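Local structure of 4-oxalocrotonate decarboxylase NahK (Pseudomonas putida, 5D2I) at residues Ala115-Val120 / Ile237-Ile242; Thr145-Asp150 / Ala168-Phe173. The protein catalyses the decarboxylation of (3E)-2-oxohex-3-enedioate to 2-oxopent-4-enoate and carbon dioxide, a step in the breakdown of aromatic hydrocarbons. The protein carries 1 engineered substitution. All coordinates share one frame; numbering follows the deposited sequence.

From the N terminus, the first of the four segments is Ala115-Val120, on strand 112-121. The next strand of the same sheet, 139-149, runs antiparallel beside it and carries Thr145-Ile149, with Asp150 just after its end. After a loop with helix 160-165, Ala168-Phe173 returns along strand 139-149, so contact 2 closes a short loop. The chain then passes through strands 191-196 and 199-205 of the second sheet and through helix 213-226. It returns at Ile237-Ile242, where contact 1 closes a much longer loop. Contact 2 is nested inside it. Met238 of contact 1 packs on Glu147 and Phe173 of contact 2. Glu116 and Glu147, one from each contact, bind the same calcium ion.

Contact 1. Residues Ala115-Val120 / Ile237-Ile242; sequences AEISVV and IMTGGI. With CA (calcium ion), chain C.
Glu116 lays its carboxylate against the Thr239-Gly241 loop. Its CG is anti to its own carbonyl carbon (chi1 -48°) and the chain beyond is extended, which carries the acid to the metal. Glu116 OE2 binds the calcium ion at 2.2 Å. Glu116 OE1 accepts a weak, bent bond from Gly240 N at 2.9 Å and a bond from water 1, itself a calcium ligand. Water 3, also on the calcium, accepts from Gly241 N. Glu114 and Glu147 bind the same ion.

Val119 pairs with Ile237 as an antiparallel hydrogen-bonded pair, with two backbone bonds. Val119 CG2 rests 4.0 Å from Ile237 CB, and helix 213-226 covers both residues. At the other end Ile242 N meets Ala115 O at 2.8 Å, almost in line with the carbonyl (178°). Ile242 CD1 lies over the backbone at Ile117 N.

Between these ends the two chains part, and Thr239 and water 2 bridge them. Thr239 OG1 donates to Ile117 O at 2.6 Å, in the carbonyl plane, and Thr239 N gives the same oxygen a second bond at 3.2 Å. Water 2 accepts from Ile117 N and donates to Thr239 OG1 and Gly240 O. A valine in place of this threonine would take away the hydroxyl, so Ile117 O would probably lose its shorter bond and water 2 one of its acceptors.

This part of the fumarylacetoacetate hydrolase fold thus joins a metal ligand to backbone amides. Glu116 uses both oxygens, one on the calcium, the other on a metal-bound water and, weakly, on the amide of Gly240, which is consistent with a firmly placed carboxylate.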
loop_
_atom_site.group_PDB
_atom_site.type_symbol
_atom_site.label_atom_id
_atom_site.label_comp_id
_atom_site.label_asym_id
_atom_site.label_seq_id
_atom_site.Cartn_x
_atom_site.Cartn_y
_atom_site.Cartn_z
ATOM N N ALA A 115 0.495 2.289 -10.019
ATOM C CA ALA A 115 0.676 3.731 -9.997
ATOM C C ALA A 115 -0.249 4.276 -8.934
ATOM O O ALA A 115 -1.433 3.943 -8.910
ATOM C CB ALA A 115 0.312 4.314 -11.335
ATOM N N GLU A 116 0.290 5.097 -8.044
ATOM C CA GLU A 116 -0.505 5.670 -6.971
ATOM C C GLU A 116 -0.173 7.126 -6.800
ATOM O O GLU A 116 0.847 7.614 -7.281
ATOM C CB GLU A 116 -0.230 4.929 -5.657
ATOM C CG GLU A 116 -0.295 3.434 -5.839
ATOM C CD GLU A 116 -0.639 2.667 -4.595
ATOM O OE1 GLU A 116 -0.968 3.279 -3.552
ATOM O OE2 GLU A 116 -0.586 1.428 -4.671
ATOM N N ILE A 117 -1.053 7.826 -6.104
ATOM C CA ILE A 117 -0.723 9.152 -5.638
ATOM C C ILE A 117 -0.647 9.113 -4.123
ATOM O O ILE A 117 -1.529 8.562 -3.450
ATOM C CB ILE A 117 -1.719 10.201 -6.147
ATOM C CG1 ILE A 117 -1.202 11.600 -5.818
ATOM C CG2 ILE A 117 -3.120 9.970 -5.562
ATOM C CD1 ILE A 117 0.068 11.941 -6.587
ATOM N N SER A 118 0.450 9.622 -3.575
ATOM C CA SER A 118 0.591 9.624 -2.141
ATOM C C SER A 118 0.345 11.029 -1.643
ATOM O O SER A 118 0.394 11.981 -2.411
ATOM C CB SER A 118 1.995 9.168 -1.738
ATOM O OG SER A 118 2.216 7.838 -2.171
ATOM N N VAL A 119 0.051 11.153 -0.360
ATOM C CA VAL A 119 0.005 12.464 0.254
ATOM C C VAL A 119 0.923 12.475 1.461
ATOM O O VAL A 119 1.243 11.428 2.024
ATOM C CB VAL A 119 -1.432 12.811 0.710
ATOM C CG1 VAL A 119 -2.373 12.787 -0.474
ATOM C CG2 VAL A 119 -1.899 11.829 1.761
ATOM N N VAL A 120 1.364 13.668 1.838
ATOM C CA VAL A 120 1.969 13.869 3.133
ATOM C C VAL A 120 1.042 14.846 3.819
ATOM O O VAL A 120 0.631 15.837 3.225
ATOM C CB VAL A 120 3.398 14.401 3.028
ATOM C CG1 VAL A 120 3.884 14.960 4.371
ATOM C CG2 VAL A 120 4.327 13.298 2.571
ATOM N N ILE A 237 1.191 8.741 3.005
ATOM C CA ILE A 237 0.178 7.730 2.754
ATOM C C ILE A 237 0.074 7.479 1.263
ATOM O O ILE A 237 -0.189 8.402 0.501
ATOM C CB ILE A 237 -1.208 8.212 3.213
ATOM C CG1 ILE A 237 -1.180 8.558 4.704
ATOM C CG2 ILE A 237 -2.274 7.156 2.906
ATOM C CD1 ILE A 237 -2.276 9.532 5.110
ATOM N N MET A 238 0.247 6.230 0.851
ATOM C CA MET A 238 -0.008 5.863 -0.535
ATOM C C MET A 238 -1.472 5.498 -0.609
ATOM O O MET A 238 -1.935 4.578 0.080
ATOM C CB MET A 238 0.845 4.667 -0.931
ATOM C CG MET A 238 2.312 4.942 -0.782
ATOM S SD MET A 238 3.258 3.512 -1.316
ATOM C CE MET A 238 2.543 3.273 -2.914
ATOM N N THR A 239 -2.217 6.227 -1.430
ATOM C CA THR A 239 -3.665 6.180 -1.307
ATOM C C THR A 239 -4.315 5.041 -2.082
ATOM O O THR A 239 -5.489 4.778 -1.892
ATOM C CB THR A 239 -4.315 7.507 -1.689
ATOM O OG1 THR A 239 -3.995 7.811 -3.043
ATOM C CG2 THR A 239 -3.804 8.628 -0.784
ATOM N N GLY A 240 -3.564 4.356 -2.939
ATOM C CA GLY A 240 -4.132 3.179 -3.581
ATOM C C GLY A 240 -3.841 3.067 -5.061
ATOM O O GLY A 240 -3.514 4.057 -5.715
ATOM N N GLY A 241 -3.964 1.856 -5.592
ATOM C CA GLY A 241 -3.683 1.623 -6.998
ATOM C C GLY A 241 -4.654 2.350 -7.910
ATOM O O GLY A 241 -5.871 2.152 -7.853
ATOM N N ILE A 242 -4.104 3.192 -8.773
ATOM C CA ILE A 242 -4.918 3.935 -9.723
ATOM C C ILE A 242 -5.114 3.069 -10.952
ATOM O O ILE A 242 -6.185 3.055 -11.569
ATOM C CB ILE A 242 -4.231 5.245 -10.097
ATOM C CG1 ILE A 242 -4.262 6.195 -8.900
ATOM C CG2 ILE A 242 -4.922 5.891 -11.303
ATOM C CD1 ILE A 242 -3.481 7.491 -9.102
HETATM CA CA CA C . -1.015 -0.395 -3.559
HETATM O O HOH W 1 -1.409 1.189 -1.849
HETATM O O HOH W 2 -3.462 6.662 -5.426
HETATM O O HOH W 3 -3.370 -0.408 -3.822
#

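Contact 2. Residues Thr145-Asp150 / Ala168-Phe173. With CA (calcium ion), chain C.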
loop_
_atom_site.group_PDB
_atom_site.type_symbol
_atom_site.label_atom_id
_atom_site.label_comp_id
_atom_site.label_asym_id
_atom_site.label_seq_id
_atom_site.Cartn_x
_atom_site.Cartn_y
_atom_site.Cartn_z
ATOM N N THR A 145 3.678 8.156 -6.686
ATOM C CA THR A 145 4.336 7.006 -6.092
ATOM C C THR A 145 3.922 5.749 -6.806
ATOM O O THR A 145 2.741 5.534 -7.045
ATOM C CB THR A 145 3.941 6.848 -4.637
ATOM O OG1 THR A 145 4.156 8.093 -3.962
ATOM C CG2 THR A 145 4.800 5.757 -3.973
ATOM N N VAL A 146 4.900 4.921 -7.139
ATOM C CA VAL A 146 4.608 3.635 -7.727
ATOM C C VAL A 146 4.879 2.580 -6.667
ATOM O O VAL A 146 5.992 2.488 -6.147
ATOM C CB VAL A 146 5.486 3.392 -8.945
ATOM C CG1 VAL A 146 5.288 1.982 -9.472
ATOM C CG2 VAL A 146 5.140 4.407 -10.029
ATOM N N GLU A 147 3.870 1.786 -6.333
ATOM C CA GLU A 147 4.116 0.744 -5.364
ATOM C C GLU A 147 4.608 -0.471 -6.080
ATOM O O GLU A 147 4.164 -0.763 -7.185
ATOM C CB GLU A 147 2.879 0.363 -4.549
ATOM C CG GLU A 147 3.304 -0.399 -3.304
ATOM C CD GLU A 147 2.178 -0.719 -2.348
ATOM O OE1 GLU A 147 0.996 -0.601 -2.733
ATOM O OE2 GLU A 147 2.491 -1.100 -1.199
ATOM N N VAL A 148 5.550 -1.168 -5.463
ATOM C CA VAL A 148 5.812 -2.529 -5.884
ATOM C C VAL A 148 5.144 -3.393 -4.832
ATOM O O VAL A 148 5.511 -3.339 -3.661
ATOM C CB VAL A 148 7.289 -2.846 -5.916
ATOM C CG1 VAL A 148 7.498 -4.261 -6.457
ATOM C CG2 VAL A 148 8.005 -1.840 -6.803
ATOM N N ILE A 149 4.132 -4.150 -5.237
ATOM C CA ILE A 149 3.489 -5.064 -4.310
ATOM C C ILE A 149 3.979 -6.454 -4.600
ATOM O O ILE A 149 4.312 -6.785 -5.736
ATOM C CB ILE A 149 1.968 -5.036 -4.422
ATOM C CG1 ILE A 149 1.525 -5.117 -5.880
ATOM C CG2 ILE A 149 1.422 -3.760 -3.795
ATOM C CD1 ILE A 149 0.024 -5.242 -6.017
ATOM N N ASP A 150 4.010 -7.278 -3.569
ATOM C CA ASP A 150 4.588 -8.591 -3.722
ATOM C C ASP A 150 4.012 -9.432 -2.617
ATOM O O ASP A 150 4.595 -9.529 -1.545
ATOM C CB ASP A 150 6.099 -8.510 -3.556
ATOM C CG ASP A 150 6.805 -9.740 -4.073
ATOM O OD1 ASP A 150 6.258 -10.413 -4.969
ATOM O OD2 ASP A 150 7.915 -10.057 -3.582
ATOM N N ALA A 168 -0.418 -6.127 3.659
ATOM C CA ALA A 168 -1.043 -5.700 2.405
ATOM C C ALA A 168 -0.079 -5.790 1.237
ATOM O O ALA A 168 -0.093 -4.936 0.347
ATOM C CB ALA A 168 -1.640 -4.283 2.522
ATOM N N SER A 169 0.743 -6.840 1.255
ATOM C CA SER A 169 1.650 -7.167 0.155
ATOM C C SER A 169 2.688 -6.088 -0.110
ATOM O O SER A 169 3.250 -6.030 -1.204
ATOM C CB SER A 169 0.868 -7.426 -1.139
ATOM O OG SER A 169 -0.223 -8.308 -0.922
ATOM N N SER A 170 2.954 -5.245 0.878
ATOM C CA SER A 170 3.888 -4.146 0.690
ATOM C C SER A 170 5.295 -4.668 0.562
ATOM O O SER A 170 5.660 -5.644 1.214
ATOM C CB SER A 170 3.814 -3.183 1.869
ATOM O OG SER A 170 2.516 -2.654 1.965
ATOM N N THR A 171 6.105 -4.008 -0.261
ATOM C CA THR A 171 7.492 -4.411 -0.362
ATOM C C THR A 171 8.416 -3.283 -0.844
ATOM O O THR A 171 9.519 -3.120 -0.319
ATOM C CB THR A 171 7.649 -5.737 -1.183
ATOM O OG1 THR A 171 8.802 -6.455 -0.724
ATOM C CG2 THR A 171 7.753 -5.486 -2.678
ATOM N N ARG A 172 7.993 -2.521 -1.848
ATOM C CA ARG A 172 8.750 -1.350 -2.269
ATOM C C ARG A 172 7.782 -0.263 -2.660
ATOM O O ARG A 172 6.632 -0.527 -3.019
ATOM C CB ARG A 172 9.651 -1.645 -3.468
ATOM C CG ARG A 172 10.625 -2.787 -3.285
ATOM C CD ARG A 172 11.812 -2.401 -2.428
ATOM N NE ARG A 172 12.762 -3.507 -2.393
ATOM C CZ ARG A 172 12.751 -4.478 -1.484
ATOM N NH1 ARG A 172 11.855 -4.472 -0.506
ATOM N NH2 ARG A 172 13.647 -5.454 -1.556
ATOM N N PHE A 173 8.237 0.970 -2.574
ATOM C CA PHE A 173 7.485 2.056 -3.169
ATOM C C PHE A 173 8.490 3.000 -3.780
ATOM O O PHE A 173 9.594 3.178 -3.267
ATOM C CB PHE A 173 6.566 2.744 -2.157
ATOM C CG PHE A 173 7.291 3.479 -1.065
ATOM C CD1 PHE A 173 7.749 2.808 0.061
ATOM C CD2 PHE A 173 7.497 4.843 -1.158
ATOM C CE1 PHE A 173 8.413 3.494 1.075
ATOM C CE2 PHE A 173 8.166 5.533 -0.157
ATOM C CZ PHE A 173 8.625 4.860 0.957
HETATM CA CA CA C . -1.015 -0.395 -3.559
HETATM O O HOH W 4 5.156 -1.476 -0.802
HETATM O O HOH W 5 8.462 -9.090 -1.032
HETATM O O HOH W 1 -1.409 1.189 -1.849
HETATM O O HOH W 3 -3.370 -0.408 -3.822
#
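Val148 and Arg172 cross where strands 139-149 and 170-175 run antiparallel in the same sheet, with Val148 CB 3.6 Å from Arg172 CB. Their backbones bond both ways. Val148 N reaches Arg172 O from above the carbonyl plane, whereas Arg172 N meets Val148 O in plane, on a lone pair. The Arg172 chain bends at chi2, and NH1 turns back to Thr171 O.

Glu147 and Phe173 point to the opposite face of the sheet. Thr145 CG2 comes to the edge of the Phe173 ring, 4.0 Å from Phe173 CD2. Thr171 turns its methyl inward: Thr171 CG2 sits 3.6 Å from Asp150 CB. Water 5 joins Thr171 OG1 to Asp150 OD2, and the Asp150 carboxylate also takes the amides of Ile109 and His110.

The Glu147 chain is extended, with CG anti to the backbone N (chi1 -163°), and its CG passes 3.3 Å from Arg172 O. Glu147 OE1 binds the calcium ion at 2.2 Å. Glu147 OE2 forms a salt bridge with Lys69, a residue that binds 2-oxoglutarate, and lies 2.7 Å from water 4, which accepts from Thr171 N. The Glu147 carboxylate therefore links the metal to a ligand-binding lysine, consistent with a place in the active site.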